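Local coordinates for protein amidase, hydantoinase/carbamoylase family (Burkholderia vietnamiensis, PDB 5I4M) that probably hydrolyses N-carbamoyl-L-amino acids as a dimeric, two-zinc enzyme of the peptidase M20 family, at residues 373-379 with 391-395; 226-230 with 356-360; 310-316 with 345-349. Residue numbers count along the deposited sequence, not the author numbering.

Contact 1 (373-379 with 391-395); sequences IVSGAGH and SMVFV. With 3PG (3-phosphoglyceric acid), chain E.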
# COMPACT_ATOMS: atom_id res chain seq x y z
N ILE A 373 16.65 -0.91 -33.63
CA ILE A 373 15.68 -0.61 -32.59
C ILE A 373 16.38 -0.00 -31.37
O ILE A 373 17.56 -0.26 -31.11
CB ILE A 373 14.87 -1.87 -32.22
CG1 ILE A 373 13.66 -1.49 -31.36
CG2 ILE A 373 15.78 -2.89 -31.54
CD1 ILE A 373 12.53 -2.54 -31.39
N VAL A 374 15.64 0.83 -30.64
CA VAL A 374 16.10 1.47 -29.42
C VAL A 374 15.46 0.76 -28.23
O VAL A 374 14.23 0.58 -28.19
CB VAL A 374 15.76 2.97 -29.41
CG1 VAL A 374 16.21 3.63 -28.09
CG2 VAL A 374 16.40 3.66 -30.61
N SER A 375 16.28 0.33 -27.28
CA SER A 375 15.75 -0.35 -26.10
C SER A 375 14.98 0.63 -25.21
O SER A 375 15.50 1.68 -24.84
CB SER A 375 16.89 -1.00 -25.32
OG SER A 375 16.42 -1.57 -24.10
N GLY A 376 13.75 0.26 -24.86
CA GLY A 376 12.93 1.10 -24.01
C GLY A 376 13.16 0.79 -22.54
O GLY A 376 12.89 1.62 -21.67
N ALA A 377 13.65 -0.41 -22.26
CA ALA A 377 14.02 -0.78 -20.90
C ALA A 377 15.52 -0.58 -20.69
O ALA A 377 16.29 -0.41 -21.64
CB ALA A 377 13.66 -2.24 -20.62
N GLY A 378 15.91 -0.59 -19.42
CA GLY A 378 17.31 -0.66 -19.07
C GLY A 378 17.77 -2.10 -18.98
O GLY A 378 16.98 -3.01 -18.70
N HIS A 379 19.05 -2.31 -19.25
CA HIS A 379 19.66 -3.63 -19.18
C HIS A 379 21.06 -3.48 -18.61
O HIS A 379 21.66 -2.41 -18.69
CB HIS A 379 19.72 -4.29 -20.55
CG HIS A 379 18.41 -4.28 -21.25
ND1 HIS A 379 17.40 -5.17 -20.95
CD2 HIS A 379 17.91 -3.45 -22.20
CE1 HIS A 379 16.35 -4.91 -21.70
NE2 HIS A 379 16.63 -3.88 -22.48
N SER A 391 26.74 -4.31 -27.47
CA SER A 391 25.42 -4.02 -28.03
C SER A 391 24.48 -5.14 -27.60
O SER A 391 24.84 -5.99 -26.77
CB SER A 391 25.48 -3.85 -29.56
OG SER A 391 25.59 -5.09 -30.24
N MET A 392 23.26 -5.13 -28.13
CA MET A 392 22.24 -6.08 -27.71
C MET A 392 21.54 -6.71 -28.91
O MET A 392 21.54 -6.17 -30.02
CB MET A 392 21.19 -5.43 -26.80
CG MET A 392 21.76 -4.85 -25.52
SD MET A 392 20.42 -4.29 -24.44
CE MET A 392 19.73 -5.88 -23.95
N VAL A 393 20.92 -7.86 -28.65
CA VAL A 393 20.10 -8.59 -29.60
C VAL A 393 18.70 -8.66 -29.01
O VAL A 393 18.53 -9.14 -27.89
CB VAL A 393 20.63 -10.01 -29.84
CG1 VAL A 393 19.76 -10.73 -30.88
CG2 VAL A 393 22.09 -9.98 -30.26
N PHE A 394 17.70 -8.17 -29.75
CA PHE A 394 16.30 -8.30 -29.36
C PHE A 394 15.62 -9.37 -30.20
O PHE A 394 15.95 -9.57 -31.37
CB PHE A 394 15.52 -6.99 -29.54
CG PHE A 394 15.60 -6.02 -28.37
CD1 PHE A 394 16.37 -6.30 -27.24
CD2 PHE A 394 14.89 -4.83 -28.41
CE1 PHE A 394 16.42 -5.40 -26.19
CE2 PHE A 394 14.94 -3.93 -27.36
CZ PHE A 394 15.71 -4.21 -26.24
N VAL A 395 14.65 -10.04 -29.59
CA VAL A 395 13.62 -10.80 -30.30
C VAL A 395 12.28 -10.23 -29.88
O VAL A 395 12.21 -9.48 -28.88
CB VAL A 395 13.72 -12.31 -30.01
CG1 VAL A 395 15.12 -12.82 -30.30
CG2 VAL A 395 13.26 -12.63 -28.58
C1 3PG E . 13.78 -1.20 -16.34
O1 3PG E . 12.71 -1.03 -15.74
O2 3PG E . 13.97 -0.81 -17.52
C2 3PG E . 14.89 -1.91 -15.62
O3 3PG E . 16.16 -1.61 -16.22
C3 3PG E . 14.63 -3.40 -15.70
O1P 3PG E . 14.72 -3.81 -17.07
P 3PG E . 14.12 -5.27 -17.50
O2P 3PG E . 14.59 -6.26 -16.45
O3P 3PG E . 12.61 -5.06 -17.47
O4P 3PG E . 14.73 -5.52 -18.89
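The 3-phosphoglycerate pocket, next to the zinc site, is bordered by the loop that leaves strand 370-375, and this contact sets the end of that strand, and H379 at the far end of the loop, against strand 390-395. G378 N donates a hydrogen bond to O2 of the ligand's carboxylate (2.7 Å), and A377 CA lies 3.4 Å from the same O2. A side chain on G378 would run into the ligand: an ideal CB would sit 2.7 Å from 3PG O3. H379 CE1 approaches the phosphate oxygen O4P to 3.3 Å. Behind the ligand the H379 ring rests on M392, whose CE methyl sits over one face, 3.4 Å from H379 CG and 3.6 Å from the ring centroid, a CH-pi contact; SD is more oblique. F394 meets the same imidazole obliquely, its CZ 3.9 Å from H379 NE2. The two strands are not paired with each other. In this M20 catalytic domain strand 225-242 runs between them, and its V228 touches I373, M392 and F394, so the contact is made by side chains reaching past that strand. I373 CG2 packs on F394 CD2 at 3.8 Å, while S375 OG lies near the plane of the F394 ring, 3.5 Å from CZ. S375 OG also ties the loop together, donating to A377 O (2.7 Å) and accepting a weak bond from H379 NE2 (2.8 Å). H379 in addition meets the ring of the zinc ligand H211, and H247 of the second subunit packs on A377 and hydrogen-bonds the ligand.

Contact 2 (226-230 with 356-360); sequences GVVTD and VAAVR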
# COMPACT_ATOMS: atom_id res chain seq x y z
N GLY A 226 15.76 -7.70 -33.46
CA GLY A 226 16.04 -6.30 -33.25
C GLY A 226 17.53 -6.08 -33.09
O GLY A 226 18.15 -6.58 -32.16
N VAL A 227 18.10 -5.31 -34.02
CA VAL A 227 19.49 -4.89 -33.95
C VAL A 227 19.51 -3.65 -33.06
O VAL A 227 19.18 -2.55 -33.49
CB VAL A 227 20.07 -4.61 -35.34
CG1 VAL A 227 21.52 -4.15 -35.25
CG2 VAL A 227 19.98 -5.87 -36.20
N VAL A 228 19.85 -3.84 -31.78
CA VAL A 228 19.69 -2.76 -30.82
C VAL A 228 20.85 -1.79 -30.97
O VAL A 228 22.01 -2.17 -30.76
CB VAL A 228 19.62 -3.29 -29.38
CG1 VAL A 228 19.29 -2.14 -28.42
CG2 VAL A 228 18.57 -4.40 -29.27
N THR A 229 20.54 -0.54 -31.29
CA THR A 229 21.55 0.48 -31.54
C THR A 229 21.74 1.44 -30.38
O THR A 229 22.81 2.03 -30.26
CB THR A 229 21.17 1.31 -32.77
OG1 THR A 229 19.93 1.97 -32.53
CG2 THR A 229 21.04 0.42 -34.00
N ASP A 230 20.71 1.61 -29.55
CA ASP A 230 20.70 2.59 -28.47
C ASP A 230 19.81 2.06 -27.35
O ASP A 230 19.03 1.13 -27.54
CB ASP A 230 20.16 3.94 -28.94
CG ASP A 230 20.95 4.54 -30.07
OD1 ASP A 230 20.67 4.19 -31.24
OD2 ASP A 230 21.83 5.39 -29.80
N VAL A 356 27.20 -3.62 -32.99
CA VAL A 356 25.93 -3.54 -33.70
C VAL A 356 26.05 -4.20 -35.07
O VAL A 356 25.18 -4.97 -35.50
CB VAL A 356 25.47 -2.08 -33.81
CG1 VAL A 356 24.33 -1.93 -34.81
CG2 VAL A 356 25.06 -1.54 -32.43
N ALA A 357 27.15 -3.93 -35.78
CA ALA A 357 27.36 -4.53 -37.09
C ALA A 357 27.46 -6.04 -37.01
O ALA A 357 26.98 -6.75 -37.90
CB ALA A 357 28.62 -3.95 -37.73
N ALA A 358 28.08 -6.56 -35.94
CA ALA A 358 28.20 -8.00 -35.77
C ALA A 358 26.84 -8.64 -35.56
O ALA A 358 26.59 -9.75 -36.05
CB ALA A 358 29.13 -8.33 -34.60
N VAL A 359 25.95 -7.97 -34.83
CA VAL A 359 24.59 -8.47 -34.63
C VAL A 359 23.82 -8.47 -35.94
O VAL A 359 23.16 -9.46 -36.30
CB VAL A 359 23.87 -7.62 -33.56
CG1 VAL A 359 22.40 -7.98 -33.47
CG2 VAL A 359 24.55 -7.82 -32.20
N ARG A 360 23.92 -7.38 -36.70
CA ARG A 360 23.27 -7.31 -38.00
C ARG A 360 23.81 -8.39 -38.94
O ARG A 360 23.04 -9.08 -39.62
CB ARG A 360 23.46 -5.91 -38.59
CG ARG A 360 22.54 -5.58 -39.75
CD ARG A 360 22.74 -4.13 -40.24
NE ARG A 360 22.22 -3.13 -39.31
CZ ARG A 360 22.98 -2.26 -38.64
NH1 ARG A 360 24.30 -2.26 -38.80
NH2 ARG A 360 22.42 -1.39 -37.81
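V227, V356 and R360 carry most of this strand-on-helix contact, in which helix 353-365 lies against strand 225-242 of the central sheet. The two short segments run nearly antiparallel, their axes at 169° and 8.1 Å apart at closest approach. V227, with the largest share of buried surface, points at the helix: its CG1 meets V356 CG1 at 3.6 Å and its CG2 meets V359 CG1 at 4.2 Å, so it packs against two residues that lie on one face of the helix. V356 reaches further along the strand, with CG1 4.1 Å from T229 CG2 and CG2 3.5 Å from V228 O. R360, one turn on from V356 and joined to it by the R360 N to V356 O hydrogen bond, flanks this apolar patch. V227 CG1 lies over one face of the R360 guanidinium, 3.9 Å from R360 NH2, and the charged group forms a salt bridge with D372 on the adjacent strand 370-375. V228 points away from the helix, and its side chain touches M392 and F394 of strand 390-395. No hydrogen bond joins the two segments; branched aliphatic side chains hold helix to sheet by apolar contact, while the arginine's charge is met by an aspartate beside them.

Contact 3 (310-316 with 345-349); sequences HPDDAVL and YYAPI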
# COMPACT_ATOMS: atom_id res chain seq x y z
N HIS A 310 13.20 8.71 -21.61
CA HIS A 310 13.12 9.29 -22.95
C HIS A 310 14.43 8.99 -23.68
O HIS A 310 15.49 8.91 -23.04
CB HIS A 310 12.88 10.81 -22.90
CG HIS A 310 12.35 11.37 -24.18
ND1 HIS A 310 13.17 11.73 -25.23
CD2 HIS A 310 11.08 11.61 -24.60
CE1 HIS A 310 12.43 12.16 -26.24
NE2 HIS A 310 11.16 12.10 -25.88
N PRO A 311 14.38 8.82 -25.01
CA PRO A 311 15.62 8.58 -25.76
C PRO A 311 16.50 9.80 -25.92
O PRO A 311 17.63 9.67 -26.40
CB PRO A 311 15.12 8.10 -27.12
CG PRO A 311 13.72 8.70 -27.23
CD PRO A 311 13.18 8.61 -25.84
N ASP A 312 16.01 10.99 -25.57
CA ASP A 312 16.78 12.22 -25.70
C ASP A 312 17.04 12.80 -24.31
O ASP A 312 16.09 13.06 -23.57
CB ASP A 312 16.05 13.22 -26.58
CG ASP A 312 16.83 14.49 -26.76
OD1 ASP A 312 16.82 15.31 -25.83
OD2 ASP A 312 17.47 14.66 -27.82
N ASP A 313 18.32 13.01 -23.98
CA ASP A 313 18.67 13.46 -22.64
C ASP A 313 18.05 14.82 -22.31
O ASP A 313 17.61 15.05 -21.18
CB ASP A 313 20.20 13.51 -22.49
CG ASP A 313 20.66 13.52 -21.04
OD1 ASP A 313 20.13 12.73 -20.24
OD2 ASP A 313 21.54 14.34 -20.70
N ALA A 314 18.00 15.72 -23.28
CA ALA A 314 17.44 17.05 -23.02
C ALA A 314 15.95 16.98 -22.74
O ALA A 314 15.44 17.71 -21.88
CB ALA A 314 17.72 17.98 -24.21
N VAL A 315 15.22 16.12 -23.46
CA VAL A 315 13.79 15.97 -23.19
C VAL A 315 13.57 15.32 -21.84
O VAL A 315 12.65 15.69 -21.10
CB VAL A 315 13.11 15.18 -24.32
CG1 VAL A 315 11.63 15.03 -24.03
CG2 VAL A 315 13.33 15.89 -25.65
N LEU A 316 14.39 14.33 -21.50
CA LEU A 316 14.28 13.71 -20.18
C LEU A 316 14.56 14.74 -19.08
O LEU A 316 13.92 14.71 -18.03
CB LEU A 316 15.23 12.52 -20.08
CG LEU A 316 15.30 11.71 -18.79
CD1 LEU A 316 13.94 11.12 -18.47
CD2 LEU A 316 16.34 10.60 -18.94
N TYR A 345 19.62 7.81 -12.34
CA TYR A 345 19.66 8.52 -13.61
C TYR A 345 20.79 7.94 -14.47
O TYR A 345 21.90 7.75 -13.97
CB TYR A 345 19.88 10.03 -13.40
CG TYR A 345 20.35 10.76 -14.65
CD1 TYR A 345 19.62 10.71 -15.83
CD2 TYR A 345 21.52 11.52 -14.64
CE1 TYR A 345 20.06 11.38 -16.99
CE2 TYR A 345 21.95 12.18 -15.78
CZ TYR A 345 21.22 12.11 -16.95
OH TYR A 345 21.66 12.79 -18.08
N TYR A 346 20.49 7.65 -15.73
CA TYR A 346 21.54 7.49 -16.72
C TYR A 346 21.07 8.05 -18.05
O TYR A 346 19.88 7.97 -18.39
CB TYR A 346 21.99 6.02 -16.86
CG TYR A 346 20.96 5.05 -17.39
CD1 TYR A 346 20.83 4.81 -18.76
CD2 TYR A 346 20.14 4.33 -16.51
CE1 TYR A 346 19.91 3.90 -19.25
CE2 TYR A 346 19.22 3.41 -16.99
CZ TYR A 346 19.10 3.21 -18.35
OH TYR A 346 18.18 2.30 -18.81
N ALA A 347 22.01 8.65 -18.77
CA ALA A 347 21.70 9.24 -20.05
C ALA A 347 21.43 8.15 -21.09
O ALA A 347 21.94 7.03 -20.96
CB ALA A 347 22.85 10.12 -20.51
N PRO A 348 20.65 8.45 -22.12
CA PRO A 348 20.57 7.55 -23.28
C PRO A 348 21.97 7.21 -23.76
O PRO A 348 22.89 8.04 -23.70
CB PRO A 348 19.81 8.37 -24.33
CG PRO A 348 19.09 9.44 -23.55
CD PRO A 348 19.97 9.74 -22.37
N ILE A 349 22.15 5.99 -24.23
CA ILE A 349 23.49 5.54 -24.59
C ILE A 349 23.42 4.84 -25.94
O ILE A 349 22.45 4.14 -26.24
CB ILE A 349 24.10 4.63 -23.50
CG1 ILE A 349 25.54 4.26 -23.84
CG2 ILE A 349 23.25 3.40 -23.26
CD1 ILE A 349 26.35 3.88 -22.62
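P348 lays its ring against the turn ahead of helix 313-334, with CG 3.2 Å from P311 O and 3.7 Å from H310 O, while its CD lies 3.7 Å from D313 OD1. D313 OD1 also accepts the one hydrogen bond between the segments, from Y345 OH (2.6 Å), and comes within 3.8 Å of A347 CB. D313 stands in the first turn of the helix, so the tyrosine ties strand to helix start. D312, the N-cap residue, accepts through OD1 from V315 N (3.0 Å) and, weakly, from A314 N (2.8 Å). Further along, L316 CD2 approaches the edge of the Y345 ring, 4.3 Å from CE1. Y346 points the other way, and its hydroxyl hydrogen-bonds Q234, a residue that itself binds 3-phosphoglycerate. The contact thus joins the start of helix 313-334, just after strand 297-310, to strand 337-350; strand 225-242 pairs with both strands, and its R235 touches L316 and makes a cation-pi contact with Y345.

In the fold
From the N terminus, strand 225-242 supplies the first half of contact 2, whose loop of 125 intervening residues closes only on helix 353-365. Nested inside that loop, contact 3 joins 310-316 to 345-349 after helix 313-334 and much of strand 337-350. Contact 1 follows in series, opening on strand 370-375, just beyond the contact 2 helix, and closing on strand 390-395. All three meet around strand 225-242, which pairs with 337-350, 370-375 and 390-395. Backbone bonds from G226 to F394 and from D230 to S375 link contacts 2 and 1, Y346 OH touches G378 between contacts 3 and 1, and I349 meets D230 between contacts 3 and 2.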